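Long-range contacts in cyclic UMP-AMP synthase (Rhodothermus marinus SG0.5JP17-172, PDB 6E0K), which joins UTP and ATP into the cyclic dinucleotide 3',3'-cUAMP, the second messenger of a CBASS antiphage defence system: residues P2-W11 / D280-Q288; S26-P37 / D98-Y107. One frame throughout, in Å; residues are numbered along the deposited sequence.

Contact 1: residues P2-W11 / D280-Q288; sequences PVPESQLERW and DDLWTGWGQ
L282 meets W11 through one branch of its side chain: CD2 lies 4.0 Å from W11 CZ3, the two side chains reaching for each other from opposite directions. The leucine also touches A196 and Y199 of helix 186-202.

One residue on, W283 offers a broad indole face to the extended N-terminal residues P2 to P4. P2 CA sits over the five-membered ring, 3.6 Å from its centroid and 15° off the normal, a CH-pi contact, and V3 N lies over the same face. With CG anti to the backbone N (chi1 -174°), the indole stands where L8 CD1 can touch its edge, 3.8 Å from CZ3, while F235 of helix 231-244 stacks on the ring.

W286, just past the end of helix 269-285, points its side chain at residues 2-11. V3 CG1 rests over the centre of its six-membered ring at 4.3 Å from the centroid, so V3 is wedged between two indoles, its CG2 3.8 Å from W283 CE3. P4 CD comes within 3.3 Å of W286 NE1, and W11 CH2 approaches W286 CZ3 at 3.8 Å with the planes nearly perpendicular.

The side-chain contacts are thus apolar and CH-pi: the indoles supply broad, polarisable faces, and proline and valine the compact CH groups that fit them.

Contact 2: residues S26-P37 / D98-Y107; sequences SIRAALDRYKWP and DVERALTDYY
A30 packs against Y106 and A102 against Y34, and these small alanine side chains permit an axial approach of 8.6 Å at a steep 104° between segments 26-32 and 98-107. A30 CB lies 3.5 Å from Y106 CG, with A30 CA over one face of that ring, and A102 CB abuts Y34 CG. Deeper in, L31 CD2 touches both A102 CB and L103 CD2, while I27 CD1 reaches L103 and Y107. W36 turns its CH2 corner to V99 CG2, which lies near the indole plane, and carries Y34 CD2 over the centre of one face. R33 CD crosses Y106 at a slant, 3.6 Å from CD1.

These two helices belong to the nucleotidyltransferase domain, where they pack together on one side of the central sheet: I27, L31, V99 and L103 continue onto strands 61-68 and 119-122, and L103 touches L119, a residue of the UTP site.

The side-chain polar contacts lie towards the two ends. Y34, with CG anti to its N (chi1 -166°), extends over the D98 carbonyl and donates from OH to D98 OD1 at 2.7 Å, meeting it on the anti side, 31° out of the carboxylate plane. The same OH accepts from R101 NE at 3.2 Å, in the guanidinium plane. R101 NH2 also forms a salt bridge to D98 OD1, reaching it from the opposite face of the carboxylate to Y34, so one oxygen has two donors; this probably stabilises the charged carboxylate, whose OD2 is hydrogen-bonded to Y90. At the far end S26 OG and Y107 OH share a hydrogen bond of 2.6 Å. Between them a water donates to the backbone carbonyls of A30 and A102, 2.8 Å from each O, joining two acceptors that could not bond directly.

Contacts 1 and 2 lie on opposite sides of the chain's centre, about 47 Å apart between their centres, and share no helix, although helix 5-11 of contact 1 is followed directly in sequence by helix 18-32 of contact 2. Both are partly buried. Contact 1 joins the N-terminal residues to the end of the last helix, 269-285, against helices 186-202 and 231-244, and rests on apolar and CH-pi contacts between side chains. Contact 2 pairs two helices against the sheet of the nucleotidyltransferase domain; there an interior of alanine and aliphatic side chains is accompanied by tyrosine hydroxyl bonds and a bridging water, with a salt bridge inside 98-107 holding D98 and R101 in place.

Contact 1: residues P2-W11 / D280-Q288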
loop_
_atom_site.group_PDB
_atom_site.type_symbol
_atom_site.label_atom_id
_atom_site.label_comp_id
_atom_site.label_asym_id
_atom_site.label_seq_id
_atom_site.Cartn_x
_atom_site.Cartn_y
_atom_site.Cartn_z
ATOM N N PRO A 2 17.271 -25.761 2.565
ATOM C CA PRO A 2 16.061 -25.235 1.928
ATOM C C PRO A 2 14.846 -25.307 2.842
ATOM O O PRO A 2 14.874 -26.078 3.801
ATOM C CB PRO A 2 15.873 -26.155 0.714
ATOM C CG PRO A 2 17.194 -26.849 0.527
ATOM C CD PRO A 2 17.718 -27.007 1.917
ATOM N N VAL A 3 13.813 -24.516 2.554
ATOM C CA VAL A 3 12.571 -24.544 3.326
ATOM C C VAL A 3 11.602 -25.518 2.666
ATOM O O VAL A 3 11.397 -25.453 1.445
ATOM C CB VAL A 3 11.943 -23.147 3.451
ATOM C CG1 VAL A 3 10.684 -23.219 4.315
ATOM C CG2 VAL A 3 12.934 -22.161 4.052
ATOM N N PRO A 4 10.993 -26.428 3.431
ATOM C CA PRO A 4 10.010 -27.355 2.858
ATOM C C PRO A 4 8.881 -26.631 2.138
ATOM O O PRO A 4 8.428 -25.559 2.553
ATOM C CB PRO A 4 9.485 -28.102 4.085
ATOM C CG PRO A 4 10.652 -28.100 5.035
ATOM C CD PRO A 4 11.294 -26.737 4.839
ATOM N N GLU A 5 8.405 -27.258 1.058
ATOM C CA GLU A 5 7.332 -26.666 0.264
ATOM C C GLU A 5 6.091 -26.409 1.107
ATOM O O GLU A 5 5.448 -25.358 0.970
ATOM C CB GLU A 5 6.989 -27.580 -0.913
ATOM C CG GLU A 5 5.776 -27.135 -1.719
ATOM C CD GLU A 5 6.101 -26.027 -2.695
ATOM O OE1 GLU A 5 7.302 -25.842 -2.995
ATOM O OE2 GLU A 5 5.156 -25.353 -3.168
ATOM N N SER A 6 5.737 -27.355 1.986
ATOM C CA SER A 6 4.544 -27.195 2.811
ATOM C C SER A 6 4.657 -26.008 3.753
ATOM O O SER A 6 3.639 -25.389 4.094
ATOM C CB SER A 6 4.289 -28.463 3.615
ATOM O OG SER A 6 5.417 -28.773 4.423
ATOM N N GLN A 7 5.866 -25.706 4.229
ATOM C CA GLN A 7 6.053 -24.523 5.057
ATOM C C GLN A 7 5.863 -23.253 4.240
ATOM O O GLN A 7 5.192 -22.317 4.685
ATOM C CB GLN A 7 7.443 -24.542 5.702
ATOM C CG GLN A 7 7.734 -23.327 6.577
ATOM C CD GLN A 7 6.797 -23.235 7.765
ATOM O OE1 GLN A 7 6.982 -23.927 8.768
ATOM N NE2 GLN A 7 5.773 -22.397 7.650
ATOM N N LEU A 8 6.455 -23.198 3.047
ATOM C CA LEU A 8 6.256 -22.034 2.196
ATOM C C LEU A 8 4.790 -21.879 1.820
ATOM O O LEU A 8 4.269 -20.758 1.784
ATOM C CB LEU A 8 7.120 -22.152 0.943
ATOM C CG LEU A 8 8.618 -22.265 1.219
ATOM C CD1 LEU A 8 9.350 -22.516 -0.089
ATOM C CD2 LEU A 8 9.126 -20.981 1.871
ATOM N N GLU A 9 4.102 -22.994 1.562
ATOM C CA GLU A 9 2.690 -22.906 1.195
ATOM C C GLU A 9 1.854 -22.368 2.351
ATOM O O GLU A 9 0.960 -21.542 2.141
ATOM C CB GLU A 9 2.174 -24.272 0.739
ATOM C CG GLU A 9 0.840 -24.220 -0.032
ATOM C CD GLU A 9 -0.377 -24.082 0.871
ATOM O OE1 GLU A 9 -0.317 -24.519 2.040
ATOM O OE2 GLU A 9 -1.398 -23.532 0.406
ATOM N N ARG A 10 2.129 -22.811 3.582
ATOM C CA ARG A 10 1.434 -22.236 4.733
ATOM C C ARG A 10 1.680 -20.735 4.835
ATOM O O ARG A 10 0.754 -19.953 5.099
ATOM C CB ARG A 10 1.879 -22.939 6.021
ATOM C CG ARG A 10 1.218 -24.283 6.260
ATOM C CD ARG A 10 1.393 -24.732 7.712
ATOM N NE ARG A 10 2.798 -24.912 8.062
ATOM C CZ ARG A 10 3.507 -25.994 7.753
ATOM N NH1 ARG A 10 2.941 -26.984 7.081
ATOM N NH2 ARG A 10 4.784 -26.084 8.109
ATOM N N TRP A 11 2.928 -20.311 4.627
ATOM C CA TRP A 11 3.243 -18.892 4.669
ATOM C C TRP A 11 2.538 -18.110 3.568
ATOM O O TRP A 11 2.335 -16.898 3.718
ATOM C CB TRP A 11 4.757 -18.705 4.557
ATOM C CG TRP A 11 5.527 -18.978 5.818
ATOM C CD1 TRP A 11 5.038 -19.053 7.092
ATOM C CD2 TRP A 11 6.938 -19.181 5.912
ATOM N NE1 TRP A 11 6.070 -19.297 7.978
ATOM C CE2 TRP A 11 7.245 -19.379 7.275
ATOM C CE3 TRP A 11 7.975 -19.206 4.972
ATOM C CZ2 TRP A 11 8.543 -19.634 7.720
ATOM C CZ3 TRP A 11 9.269 -19.449 5.417
ATOM C CH2 TRP A 11 9.537 -19.659 6.780
ATOM N N ASP A 280 18.177 -15.460 2.181
ATOM C CA ASP A 280 19.218 -16.447 1.913
ATOM C C ASP A 280 19.502 -17.288 3.151
ATOM O O ASP A 280 19.584 -18.520 3.077
ATOM C CB ASP A 280 20.502 -15.740 1.484
ATOM C CG ASP A 280 20.584 -15.469 -0.002
ATOM O OD1 ASP A 280 19.887 -16.127 -0.802
ATOM O OD2 ASP A 280 21.404 -14.596 -0.373
ATOM N N ASP A 281 19.713 -16.624 4.294
ATOM C CA ASP A 281 20.070 -17.338 5.520
ATOM C C ASP A 281 18.941 -18.247 5.972
ATOM O O ASP A 281 19.188 -19.362 6.445
ATOM C CB ASP A 281 20.398 -16.358 6.649
ATOM C CG ASP A 281 21.709 -15.642 6.467
ATOM O OD1 ASP A 281 22.553 -16.095 5.665
ATOM O OD2 ASP A 281 21.893 -14.620 7.164
ATOM N N LEU A 282 17.695 -17.772 5.873
ATOM C CA LEU A 282 16.542 -18.599 6.222
ATOM C C LEU A 282 16.525 -19.873 5.391
ATOM O O LEU A 282 16.357 -20.984 5.917
ATOM C CB LEU A 282 15.260 -17.792 5.996
ATOM C CG LEU A 282 13.935 -18.524 6.113
ATOM C CD1 LEU A 282 13.705 -18.931 7.568
ATOM C CD2 LEU A 282 12.829 -17.589 5.630
ATOM N N TRP A 283 16.742 -19.724 4.088
ATOM C CA TRP A 283 16.722 -20.851 3.165
ATOM C C TRP A 283 17.858 -21.827 3.452
ATOM O O TRP A 283 17.624 -23.029 3.622
ATOM C CB TRP A 283 16.823 -20.329 1.729
ATOM C CG TRP A 283 16.675 -21.408 0.718
ATOM C CD1 TRP A 283 17.676 -22.120 0.112
ATOM C CD2 TRP A 283 15.445 -21.935 0.217
ATOM N NE1 TRP A 283 17.136 -23.041 -0.760
ATOM C CE2 TRP A 283 15.769 -22.954 -0.703
ATOM C CE3 TRP A 283 14.095 -21.630 0.445
ATOM C CZ2 TRP A 283 14.793 -23.677 -1.386
ATOM C CZ3 TRP A 283 13.131 -22.348 -0.238
ATOM C CH2 TRP A 283 13.486 -23.356 -1.141
ATOM N N THR A 284 19.098 -21.326 3.498
ATOM C CA THR A 284 20.246 -22.220 3.645
ATOM C C THR A 284 20.302 -22.839 5.038
ATOM O O THR A 284 20.786 -23.967 5.196
ATOM C CB THR A 284 21.553 -21.475 3.345
ATOM O OG1 THR A 284 21.729 -20.403 4.274
ATOM C CG2 THR A 284 21.557 -20.912 1.933
ATOM N N GLY A 285 19.807 -22.129 6.053
ATOM C CA GLY A 285 19.859 -22.643 7.414
ATOM C C GLY A 285 18.820 -23.693 7.729
ATOM O O GLY A 285 18.995 -24.451 8.689
ATOM N N TRP A 286 17.748 -23.763 6.939
ATOM C CA TRP A 286 16.661 -24.675 7.251
ATOM C C TRP A 286 17.093 -26.109 6.965
ATOM O O TRP A 286 17.555 -26.432 5.865
ATOM C CB TRP A 286 15.418 -24.315 6.437
ATOM C CG TRP A 286 14.136 -24.770 7.091
ATOM C CD1 TRP A 286 13.688 -26.055 7.211
ATOM C CD2 TRP A 286 13.147 -23.939 7.712
ATOM N NE1 TRP A 286 12.472 -26.072 7.869
ATOM C CE2 TRP A 286 12.121 -24.785 8.182
ATOM C CE3 TRP A 286 13.031 -22.558 7.910
ATOM C CZ2 TRP A 286 10.994 -24.296 8.845
ATOM C CZ3 TRP A 286 11.913 -22.071 8.577
ATOM C CH2 TRP A 286 10.907 -22.939 9.032
ATOM N N GLY A 287 16.939 -26.968 7.956
ATOM C CA GLY A 287 17.362 -28.338 7.822
ATOM C C GLY A 287 18.827 -28.583 8.106
ATOM O O GLY A 287 19.300 -29.703 7.906
ATOM N N GLN A 288 19.564 -27.583 8.555
ATOM C CA GLN A 288 20.988 -27.762 8.787
ATOM C C GLN A 288 21.264 -27.986 10.268
ATOM O O GLN A 288 20.646 -27.358 11.134
ATOM C CB GLN A 288 21.768 -26.558 8.264
ATOM C CG GLN A 288 22.070 -25.477 9.259
ATOM C CD GLN A 288 22.975 -24.412 8.672
ATOM O OE1 GLN A 288 23.267 -24.422 7.473
ATOM N NE2 GLN A 288 23.426 -23.485 9.514
#

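Contact 2: residues S26-P37 / D98-Y107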
loop_
_atom_site.group_PDB
_atom_site.type_symbol
_atom_site.label_atom_id
_atom_site.label_comp_id
_atom_site.label_asym_id
_atom_site.label_seq_id
_atom_site.Cartn_x
_atom_site.Cartn_y
_atom_site.Cartn_z
ATOM N N SER A 26 -18.987 -0.346 6.808
ATOM C CA SER A 26 -19.403 0.499 7.928
ATOM C C SER A 26 -19.029 1.964 7.708
ATOM O O SER A 26 -19.868 2.855 7.891
ATOM C CB SER A 26 -18.784 -0.024 9.226
ATOM O OG SER A 26 -19.192 0.760 10.336
ATOM N N ILE A 27 -17.768 2.239 7.351
ATOM C CA ILE A 27 -17.367 3.617 7.057
ATOM C C ILE A 27 -18.238 4.199 5.949
ATOM O O ILE A 27 -18.695 5.350 6.032
ATOM C CB ILE A 27 -15.878 3.676 6.682
ATOM C CG1 ILE A 27 -14.997 3.168 7.841
ATOM C CG2 ILE A 27 -15.501 5.099 6.259
ATOM C CD1 ILE A 27 -15.007 4.074 9.056
ATOM N N ARG A 28 -18.475 3.416 4.892
ATOM C CA ARG A 28 -19.311 3.893 3.793
ATOM C C ARG A 28 -20.706 4.241 4.285
ATOM O O ARG A 28 -21.277 5.268 3.899
ATOM C CB ARG A 28 -19.374 2.823 2.702
ATOM C CG ARG A 28 -20.270 3.162 1.531
ATOM C CD ARG A 28 -20.198 2.036 0.505
ATOM N NE ARG A 28 -18.975 2.124 -0.293
ATOM C CZ ARG A 28 -18.408 1.094 -0.912
ATOM N NH1 ARG A 28 -18.949 -0.117 -0.818
ATOM N NH2 ARG A 28 -17.300 1.274 -1.620
ATOM N N ALA A 29 -21.274 3.396 5.146
ATOM C CA ALA A 29 -22.613 3.658 5.648
ATOM C C ALA A 29 -22.650 4.912 6.515
ATOM O O ALA A 29 -23.631 5.663 6.488
ATOM C CB ALA A 29 -23.106 2.434 6.430
ATOM N N ALA A 30 -21.592 5.152 7.295
ATOM C CA ALA A 30 -21.516 6.375 8.088
ATOM C C ALA A 30 -21.556 7.605 7.186
ATOM O O ALA A 30 -22.279 8.573 7.452
ATOM C CB ALA A 30 -20.243 6.365 8.938
ATOM N N LEU A 31 -20.794 7.576 6.097
ATOM C CA LEU A 31 -20.748 8.747 5.226
ATOM C C LEU A 31 -22.036 8.911 4.426
ATOM O O LEU A 31 -22.406 10.042 4.076
ATOM C CB LEU A 31 -19.535 8.661 4.306
ATOM C CG LEU A 31 -18.186 8.562 5.032
ATOM C CD1 LEU A 31 -17.046 8.767 4.067
ATOM C CD2 LEU A 31 -18.077 9.561 6.161
ATOM N N ASP A 32 -22.742 7.809 4.148
ATOM C CA ASP A 32 -24.022 7.905 3.447
ATOM C C ASP A 32 -25.050 8.688 4.248
ATOM O O ASP A 32 -25.983 9.262 3.669
ATOM C CB ASP A 32 -24.580 6.511 3.144
ATOM C CG ASP A 32 -23.932 5.862 1.941
ATOM O OD1 ASP A 32 -23.427 6.588 1.065
ATOM O OD2 ASP A 32 -23.949 4.617 1.854
ATOM N N ARG A 33 -24.921 8.714 5.574
ATOM C CA ARG A 33 -25.901 9.407 6.402
ATOM C C ARG A 33 -25.689 10.915 6.481
ATOM O O ARG A 33 -26.587 11.625 6.946
ATOM C CB ARG A 33 -25.899 8.789 7.799
ATOM C CG ARG A 33 -26.532 7.411 7.771
ATOM C CD ARG A 33 -26.164 6.514 8.923
ATOM N NE ARG A 33 -27.072 5.370 8.934
ATOM C CZ ARG A 33 -27.057 4.393 8.030
ATOM N NH1 ARG A 33 -26.169 4.403 7.032
ATOM N NH2 ARG A 33 -27.946 3.410 8.117
ATOM N N TYR A 34 -24.560 11.422 6.007
ATOM C CA TYR A 34 -24.213 12.830 6.109
ATOM C C TYR A 34 -24.697 13.594 4.880
ATOM O O TYR A 34 -24.812 13.037 3.784
ATOM C CB TYR A 34 -22.697 12.954 6.255
ATOM C CG TYR A 34 -22.181 14.308 6.692
ATOM C CD1 TYR A 34 -22.267 14.709 8.020
ATOM C CD2 TYR A 34 -21.558 15.163 5.787
ATOM C CE1 TYR A 34 -21.778 15.935 8.428
ATOM C CE2 TYR A 34 -21.070 16.394 6.188
ATOM C CZ TYR A 34 -21.171 16.769 7.513
ATOM O OH TYR A 34 -20.686 17.985 7.930
ATOM N N LYS A 35 -24.992 14.880 5.071
ATOM C CA LYS A 35 -25.400 15.743 3.967
ATOM C C LYS A 35 -24.162 16.475 3.459
ATOM O O LYS A 35 -23.606 17.332 4.155
ATOM C CB LYS A 35 -26.491 16.721 4.402
ATOM C CG LYS A 35 -27.003 17.593 3.263
ATOM C CD LYS A 35 -28.075 18.567 3.728
ATOM C CE LYS A 35 -28.555 19.457 2.580
ATOM N NZ LYS A 35 -29.206 18.675 1.483
ATOM N N TRP A 36 -23.739 16.143 2.244
ATOM C CA TRP A 36 -22.478 16.645 1.713
ATOM C C TRP A 36 -22.700 17.956 0.976
ATOM O O TRP A 36 -23.513 18.002 0.043
ATOM C CB TRP A 36 -21.850 15.612 0.803
ATOM C CG TRP A 36 -21.500 14.414 1.611
ATOM C CD1 TRP A 36 -22.248 13.292 1.774
ATOM C CD2 TRP A 36 -20.355 14.265 2.449
ATOM N NE1 TRP A 36 -21.617 12.423 2.638
ATOM C CE2 TRP A 36 -20.445 12.999 3.060
ATOM C CE3 TRP A 36 -19.235 15.065 2.712
ATOM C CZ2 TRP A 36 -19.473 12.521 3.931
ATOM C CZ3 TRP A 36 -18.272 14.593 3.569
ATOM C CH2 TRP A 36 -18.395 13.329 4.176
ATOM N N PRO A 37 -22.018 19.026 1.347
ATOM C CA PRO A 37 -22.322 20.319 0.724
ATOM C C PRO A 37 -21.743 20.473 -0.675
ATOM O O PRO A 37 -22.256 21.269 -1.468
ATOM C CB PRO A 37 -21.706 21.326 1.703
ATOM C CG PRO A 37 -20.588 20.596 2.342
ATOM C CD PRO A 37 -21.042 19.154 2.446
ATOM N N ASP A 98 -15.820 18.031 7.308
ATOM C CA ASP A 98 -17.082 17.344 7.042
ATOM C C ASP A 98 -16.960 15.844 7.280
ATOM O O ASP A 98 -17.869 15.228 7.855
ATOM C CB ASP A 98 -17.546 17.609 5.610
ATOM C CG ASP A 98 -18.237 18.951 5.464
ATOM O OD1 ASP A 98 -18.961 19.368 6.399
ATOM O OD2 ASP A 98 -18.055 19.593 4.401
ATOM N N VAL A 99 -15.866 15.228 6.813
ATOM C CA VAL A 99 -15.681 13.795 7.040
ATOM C C VAL A 99 -15.616 13.502 8.533
ATOM O O VAL A 99 -16.256 12.563 9.023
ATOM C CB VAL A 99 -14.424 13.281 6.317
ATOM C CG1 VAL A 99 -14.191 11.818 6.667
ATOM C CG2 VAL A 99 -14.562 13.428 4.806
ATOM N N GLU A 100 -14.847 14.307 9.280
ATOM C CA GLU A 100 -14.759 14.110 10.728
ATOM C C GLU A 100 -16.133 14.213 11.385
ATOM O O GLU A 100 -16.480 13.387 12.240
ATOM C CB GLU A 100 -13.782 15.120 11.333
ATOM C CG GLU A 100 -13.499 14.934 12.823
ATOM C CD GLU A 100 -12.574 16.017 13.358
ATOM O OE1 GLU A 100 -12.731 17.191 12.953
ATOM O OE2 GLU A 100 -11.685 15.700 14.174
ATOM N N ARG A 101 -16.936 15.203 10.983
ATOM C CA ARG A 101 -18.274 15.347 11.549
ATOM C C ARG A 101 -19.147 14.146 11.213
ATOM O O ARG A 101 -19.873 13.640 12.074
ATOM C CB ARG A 101 -18.927 16.633 11.040
ATOM C CG ARG A 101 -18.582 17.862 11.857
ATOM C CD ARG A 101 -19.483 19.030 11.493
ATOM N NE ARG A 101 -19.147 19.568 10.178
ATOM C CZ ARG A 101 -18.142 20.409 9.962
ATOM N NH1 ARG A 101 -17.381 20.797 10.978
ATOM N NH2 ARG A 101 -17.891 20.856 8.739
ATOM N N ALA A 102 -19.081 13.673 9.970
ATOM C CA ALA A 102 -19.879 12.523 9.559
ATOM C C ALA A 102 -19.529 11.291 10.379
ATOM O O ALA A 102 -20.415 10.561 10.842
ATOM C CB ALA A 102 -19.653 12.248 8.073
ATOM N N LEU A 103 -18.239 11.037 10.563
ATOM C CA LEU A 103 -17.837 9.858 11.325
ATOM C C LEU A 103 -18.210 10.000 12.797
ATOM O O LEU A 103 -18.686 9.046 13.416
ATOM C CB LEU A 103 -16.337 9.630 11.167
ATOM C CG LEU A 103 -15.916 9.342 9.726
ATOM C CD1 LEU A 103 -14.390 9.361 9.616
ATOM C CD2 LEU A 103 -16.491 8.010 9.270
ATOM N N THR A 104 -17.982 11.177 13.374
ATOM C CA THR A 104 -18.338 11.407 14.769
ATOM C C THR A 104 -19.842 11.278 14.989
ATOM O O THR A 104 -20.282 10.718 16.001
ATOM C CB THR A 104 -17.845 12.791 15.195
ATOM O OG1 THR A 104 -16.420 12.862 15.008
ATOM C CG2 THR A 104 -18.179 13.053 16.651
ATOM N N ASP A 105 -20.648 11.794 14.057
ATOM C CA ASP A 105 -22.100 11.680 14.198
ATOM C C ASP A 105 -22.521 10.220 14.245
ATOM O O ASP A 105 -23.421 9.846 15.005
ATOM C CB ASP A 105 -22.824 12.365 13.033
ATOM C CG ASP A 105 -22.755 13.887 13.080
ATOM O OD1 ASP A 105 -22.454 14.473 14.145
ATOM O OD2 ASP A 105 -23.031 14.506 12.024
ATOM N N TYR A 106 -21.882 9.383 13.433
ATOM C CA TYR A 106 -22.322 7.999 13.321
ATOM C C TYR A 106 -21.784 7.128 14.459
ATOM O O TYR A 106 -22.549 6.399 15.102
ATOM C CB TYR A 106 -21.920 7.438 11.958
ATOM C CG TYR A 106 -22.375 6.014 11.751
ATOM C CD1 TYR A 106 -23.674 5.735 11.349
ATOM C CD2 TYR A 106 -21.504 4.960 11.963
ATOM C CE1 TYR A 106 -24.095 4.431 11.169
ATOM C CE2 TYR A 106 -21.906 3.661 11.781
ATOM C CZ TYR A 106 -23.203 3.400 11.384
ATOM O OH TYR A 106 -23.586 2.087 11.206
ATOM N N TYR A 107 -20.474 7.184 14.727
ATOM C CA TYR A 107 -19.854 6.296 15.708
ATOM C C TYR A 107 -19.806 6.874 17.116
ATOM O O TYR A 107 -19.671 6.101 18.077
ATOM C CB TYR A 107 -18.421 5.950 15.302
ATOM C CG TYR A 107 -18.310 5.197 14.007
ATOM C CD1 TYR A 107 -18.567 3.832 13.960
ATOM C CD2 TYR A 107 -17.921 5.848 12.824
ATOM C CE1 TYR A 107 -18.461 3.130 12.767
ATOM C CE2 TYR A 107 -17.829 5.162 11.635
ATOM C CZ TYR A 107 -18.092 3.801 11.610
ATOM O OH TYR A 107 -17.993 3.114 10.417
HETATM O O HOH W 1 -22.853 10.199 9.606
#